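Local coordinates for protein cell-binding factor 2 (Campylobacter jejuni, PDB 3RFW) that is a SurA-like chaperone that probably catalyses cis-trans isomerisation of peptidyl-prolyl bonds, at residues A[114-119]-A[143-148]; A[110-115]-A[207-212]. One frame throughout, in Å; residues are numbered along the deposited sequence.

Contact 1: A[114-119]-A[143-148]; sequences QAKHIL and AKFSEL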
loop_
_atom_site.group_PDB
_atom_site.type_symbol
_atom_site.label_atom_id
_atom_site.label_comp_id
_atom_site.label_asym_id
_atom_site.label_seq_id
_atom_site.Cartn_x
_atom_site.Cartn_y
_atom_site.Cartn_z
ATOM N N GLN A 114 26.992 7.741 11.418
ATOM C CA GLN A 114 26.940 6.290 11.465
ATOM C C GLN A 114 27.859 5.787 12.584
ATOM O O GLN A 114 29.077 5.941 12.510
ATOM C CB GLN A 114 27.375 5.718 10.105
ATOM C CG GLN A 114 27.168 4.196 9.958
ATOM C CD GLN A 114 27.905 3.585 8.758
ATOM O OE1 GLN A 114 28.957 4.062 8.337
ATOM N NE2 GLN A 114 27.364 2.491 8.235
ATOM N N ALA A 115 27.293 5.138 13.598
ATOM C CA ALA A 115 28.070 4.806 14.797
ATOM C C ALA A 115 27.723 3.444 15.369
ATOM O O ALA A 115 26.630 2.920 15.118
ATOM C CB ALA A 115 27.901 5.888 15.858
ATOM N N LYS A 116 28.655 2.874 16.129
ATOM C CA LYS A 116 28.354 1.766 17.030
ATOM C C LYS A 116 28.452 2.226 18.479
ATOM O O LYS A 116 29.154 3.183 18.773
ATOM C CB LYS A 116 29.334 0.599 16.785
ATOM C CG LYS A 116 29.112 -0.126 15.442
ATOM C CD LYS A 116 30.101 -1.254 15.246
ATOM C CE LYS A 116 30.312 -1.563 13.769
ATOM N NZ LYS A 116 31.353 -2.608 13.596
ATOM N N HIS A 117 27.807 1.503 19.392
ATOM C CA HIS A 117 28.013 1.739 20.821
ATOM C C HIS A 117 28.084 0.478 21.695
ATOM O O HIS A 117 27.730 -0.621 21.252
ATOM C CB HIS A 117 27.011 2.769 21.366
ATOM C CG HIS A 117 25.752 2.175 21.914
ATOM N ND1 HIS A 117 25.010 1.231 21.232
ATOM C CD2 HIS A 117 25.059 2.454 23.046
ATOM C CE1 HIS A 117 23.929 0.935 21.933
ATOM N NE2 HIS A 117 23.924 1.677 23.027
ATOM N N ILE A 118 28.644 0.637 22.892
ATOM C CA ILE A 118 28.624 -0.395 23.936
ATOM C C ILE A 118 27.980 0.198 25.182
ATOM O O ILE A 118 28.354 1.273 25.606
ATOM C CB ILE A 118 30.064 -0.838 24.299
ATOM C CG1 ILE A 118 30.699 -1.591 23.132
ATOM C CG2 ILE A 118 30.072 -1.671 25.568
ATOM C CD1 ILE A 118 32.161 -1.885 23.324
ATOM N N LEU A 119 27.002 -0.487 25.759
ATOM C CA LEU A 119 26.324 0.042 26.939
ATOM C C LEU A 119 26.626 -0.825 28.153
ATOM O O LEU A 119 26.660 -2.052 28.061
ATOM C CB LEU A 119 24.808 0.172 26.701
ATOM C CG LEU A 119 23.880 0.502 27.888
ATOM C CD1 LEU A 119 24.241 1.849 28.504
ATOM C CD2 LEU A 119 22.412 0.519 27.449
ATOM N N ALA A 143 36.878 -3.997 14.642
ATOM C CA ALA A 143 36.700 -5.425 14.974
ATOM C C ALA A 143 36.691 -5.678 16.485
ATOM O O ALA A 143 35.772 -6.318 17.016
ATOM C CB ALA A 143 37.771 -6.277 14.295
ATOM N N LYS A 144 37.706 -5.155 17.172
ATOM C CA LYS A 144 37.776 -5.254 18.618
ATOM C C LYS A 144 36.591 -4.608 19.314
ATOM O O LYS A 144 36.060 -5.172 20.259
ATOM C CB LYS A 144 39.093 -4.696 19.147
ATOM C CG LYS A 144 40.049 -5.775 19.666
ATOM N N PHE A 145 36.146 -3.453 18.824
ATOM C CA PHE A 145 34.943 -2.820 19.390
ATOM C C PHE A 145 33.732 -3.755 19.360
ATOM O O PHE A 145 33.083 -3.989 20.385
ATOM C CB PHE A 145 34.593 -1.500 18.669
ATOM C CG PHE A 145 33.555 -0.656 19.397
ATOM C CD1 PHE A 145 33.935 0.272 20.353
ATOM C CD2 PHE A 145 32.202 -0.812 19.140
ATOM C CE1 PHE A 145 32.974 1.050 21.037
ATOM C CE2 PHE A 145 31.239 -0.043 19.812
ATOM C CZ PHE A 145 31.626 0.881 20.757
ATOM N N SER A 146 33.368 -4.179 18.152
ATOM C CA SER A 146 32.213 -5.046 17.932
ATOM C C SER A 146 32.284 -6.333 18.772
ATOM O O SER A 146 31.272 -6.782 19.325
ATOM C CB SER A 146 32.094 -5.399 16.449
ATOM O OG SER A 146 32.028 -4.236 15.639
ATOM N N GLU A 147 33.478 -6.917 18.867
ATOM C CA GLU A 147 33.691 -8.079 19.729
ATOM C C GLU A 147 33.433 -7.751 21.197
ATOM O O GLU A 147 32.872 -8.574 21.928
ATOM C CB GLU A 147 35.104 -8.660 19.552
ATOM N N LEU A 148 33.825 -6.556 21.630
ATOM C CA LEU A 148 33.560 -6.134 23.005
ATOM C C LEU A 148 32.073 -5.873 23.239
ATOM O O LEU A 148 31.578 -6.027 24.355
ATOM C CB LEU A 148 34.381 -4.889 23.363
ATOM C CG LEU A 148 35.872 -5.094 23.678
ATOM C CD1 LEU A 148 36.474 -3.832 24.338
ATOM C CD2 LEU A 148 36.070 -6.315 24.573
#
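Strand 114-119 packs against helix 143-148, their axes 8.6 Å apart at closest approach and their N-to-C directions 41° apart. Lys116 and Ile118, two apart on the strand, direct their side chains at the helix. Phe145 lies between them, its edge toward the backbone of His117 (CZ to His117 C 3.7 Å). Phe145 CG lies anti to the backbone N (chi1 -167°), which directs the ring at the strand. Ile118 meets it tip to tip: CD1 sits over one ring face, 3.8 Å from the Phe145 ring centroid, a CH-pi contact almost along the ring normal. Ile118 CD1 also reaches Leu148 CB at 3.7 Å. Lys116 approaches the ring obliquely through its CB, 3.6 Å from Phe145 CE2, then extends obliquely across to the helix, toward its N-terminal side. There NZ donates a hydrogen bond to Ser146 OG at 2.7 Å and forms a salt bridge with Asp142 OD2, so a hydroxyl and a carboxylate of the same helix hold the ammonium group. Ser146 OG is also hydrogen-bonded to Asp142 O. Val202 and Leu204 of strand 199-213 and Leu133 of helix 123-133 touch Phe145, completing a helix-on-sheet layer of the parvulin-type PPIC domain.

Contact 2: A[110-115]-A[207-212]; sequences PARVQA and NSQAKG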
loop_
_atom_site.group_PDB
_atom_site.type_symbol
_atom_site.label_atom_id
_atom_site.label_comp_id
_atom_site.label_asym_id
_atom_site.label_seq_id
_atom_site.Cartn_x
_atom_site.Cartn_y
_atom_site.Cartn_z
ATOM N N PRO A 110 19.539 16.868 6.673
ATOM C CA PRO A 110 20.097 17.068 8.001
ATOM C C PRO A 110 21.362 16.254 8.194
ATOM O O PRO A 110 21.630 15.326 7.431
ATOM C CB PRO A 110 18.991 16.560 8.917
ATOM C CG PRO A 110 18.299 15.526 8.102
ATOM C CD PRO A 110 18.296 16.081 6.710
ATOM N N ALA A 111 22.177 16.656 9.156
ATOM C CA ALA A 111 23.463 16.008 9.387
ATOM C C ALA A 111 23.204 14.624 9.961
ATOM O O ALA A 111 22.314 14.452 10.792
ATOM C CB ALA A 111 24.293 16.835 10.346
ATOM N N ARG A 112 23.968 13.635 9.518
ATOM C CA ARG A 112 23.808 12.282 10.035
ATOM C C ARG A 112 25.144 11.749 10.546
ATOM O O ARG A 112 26.216 12.133 10.055
ATOM C CB ARG A 112 23.283 11.351 8.939
ATOM C CG ARG A 112 21.808 11.533 8.598
ATOM C CD ARG A 112 21.519 11.278 7.111
ATOM N NE ARG A 112 21.354 9.858 6.774
ATOM C CZ ARG A 112 22.060 9.222 5.837
ATOM N NH1 ARG A 112 23.010 9.865 5.169
ATOM N NH2 ARG A 112 21.827 7.941 5.569
ATOM N N VAL A 113 25.069 10.783 11.450
ATOM C CA VAL A 113 26.234 10.003 11.830
ATOM C C VAL A 113 25.951 8.505 11.733
ATOM O O VAL A 113 24.814 8.062 11.891
ATOM C CB VAL A 113 26.681 10.335 13.247
ATOM C CG1 VAL A 113 25.559 10.054 14.218
ATOM C CG2 VAL A 113 27.909 9.506 13.613
ATOM N N GLN A 114 26.992 7.741 11.418
ATOM C CA GLN A 114 26.940 6.290 11.465
ATOM C C GLN A 114 27.859 5.787 12.584
ATOM O O GLN A 114 29.077 5.941 12.510
ATOM C CB GLN A 114 27.375 5.718 10.105
ATOM C CG GLN A 114 27.168 4.196 9.958
ATOM C CD GLN A 114 27.905 3.585 8.758
ATOM O OE1 GLN A 114 28.957 4.062 8.337
ATOM N NE2 GLN A 114 27.364 2.491 8.235
ATOM N N ALA A 115 27.293 5.138 13.598
ATOM C CA ALA A 115 28.070 4.806 14.797
ATOM C C ALA A 115 27.723 3.444 15.369
ATOM O O ALA A 115 26.630 2.920 15.118
ATOM C CB ALA A 115 27.901 5.888 15.858
ATOM N N ASN A 207 31.264 6.921 10.377
ATOM C CA ASN A 207 31.134 7.883 9.273
ATOM C C ASN A 207 30.255 9.056 9.698
ATOM O O ASN A 207 29.583 8.996 10.738
ATOM C CB ASN A 207 30.537 7.208 8.026
ATOM C CG ASN A 207 31.094 7.776 6.717
ATOM O OD1 ASN A 207 31.641 8.878 6.686
ATOM N ND2 ASN A 207 30.922 7.034 5.625
ATOM N N SER A 208 30.266 10.115 8.896
ATOM C CA SER A 208 29.395 11.258 9.121
ATOM C C SER A 208 28.888 11.789 7.789
ATOM O O SER A 208 29.532 11.615 6.758
ATOM C CB SER A 208 30.167 12.352 9.839
ATOM O OG SER A 208 30.525 11.899 11.128
ATOM N N GLN A 209 27.773 12.497 7.826
ATOM C CA GLN A 209 27.342 13.269 6.668
ATOM C C GLN A 209 26.977 14.655 7.155
ATOM O O GLN A 209 26.245 14.783 8.125
ATOM C CB GLN A 209 26.120 12.608 6.029
ATOM C CG GLN A 209 25.865 13.026 4.596
ATOM C CD GLN A 209 24.738 12.213 3.956
ATOM O OE1 GLN A 209 23.554 12.545 4.099
ATOM N NE2 GLN A 209 25.101 11.115 3.297
ATOM N N ALA A 210 27.569 15.681 6.559
ATOM C CA ALA A 210 27.259 17.059 6.958
ATOM C C ALA A 210 25.887 17.441 6.404
ATOM O O ALA A 210 25.468 16.942 5.363
ATOM C CB ALA A 210 28.329 18.032 6.443
ATOM N N LYS A 211 25.181 18.284 7.136
ATOM C CA LYS A 211 24.031 19.015 6.605
ATOM C C LYS A 211 24.263 19.394 5.140
ATOM O O LYS A 211 25.288 19.984 4.804
ATOM C CB LYS A 211 23.833 20.271 7.449
ATOM C CG LYS A 211 22.435 20.849 7.459
ATOM C CD LYS A 211 22.333 21.998 8.497
ATOM C CE LYS A 211 21.043 22.790 8.280
ATOM N NZ LYS A 211 21.008 24.076 9.022
ATOM N N GLY A 212 23.342 19.023 4.261
ATOM C CA GLY A 212 23.460 19.364 2.843
ATOM C C GLY A 212 22.349 20.298 2.388
ATOM O O GLY A 212 21.228 20.227 2.891
#
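Four backbone hydrogen bonds pair 112-115 with 207-209 as neighbouring antiparallel strands in the four-stranded sheet of the parvulin-type fold. Arg112 and Gln209 form one hydrogen-bonded pair: Gln209 N donates a hydrogen bond to Arg112 O at 2.7 Å, and Arg112 N returns a bond to Gln209 O at 2.9 Å, arriving in the carbonyl plane on a lone pair. The second pair is Gln114 with Asn207. Here Gln114 N reaches Asn207 O at 3.0 Å, nearly straight at the hydrogen (175°) but from 46° above the carbonyl plane, while the return bond from Asn207 N to Gln114 O is longer and lies on a lone pair. Between them Val113 and Ser208 make the non-hydrogen-bonded pair, their side chains on the other face from those of Arg112, Gln209, Gln114 and Asn207. On that latter face Arg112 and Gln209 run side by side in the same direction. The arginine bends at chi2 and chi3, bringing NH1 to 2.9 Å from Gln209 OE1, which lies at the guanidinium edge; the two flat groups are turned 47° apart. Trp167 of strand 164-168 adds a cation-pi contact to Arg112. Across the strands Gln114 and Asn207 cross obliquely, with Gln114 OE1 3.5 Å from Asn207 CB. On the face of Val113 and Ser208, Ser208 OG is hydrogen-bonded to Asn186 ND2 and Phe182 of helix 175-183 packs on Val113; Phe182 also touches Ala111. Val113 CG2, anti to its own backbone N, rests 3.4 Å from Asn207 O.

From the N terminus, the chain passes through helices 13-24, 34-56, 63-86 and 93-103 and enters strand 108-120, where both contacts begin. Contact 2 starts there first and closes last: 91 residues pass before strand 199-213 returns alongside. Contact 1, which takes up the strand at Gln114, closes a much shorter loop of 23 residues, largely helical, when helix 138-152 comes back over the sheet. The shorter closure therefore nests inside the longer. Gln114 and Ala115 belong to both segment pairs, whose centres lie about 18 Å apart. Contact 1 ties helix to sheet, whereas contact 2 pairs the start of strand 108-120 with the later part of strand 199-213, which leads on to helix 216-246.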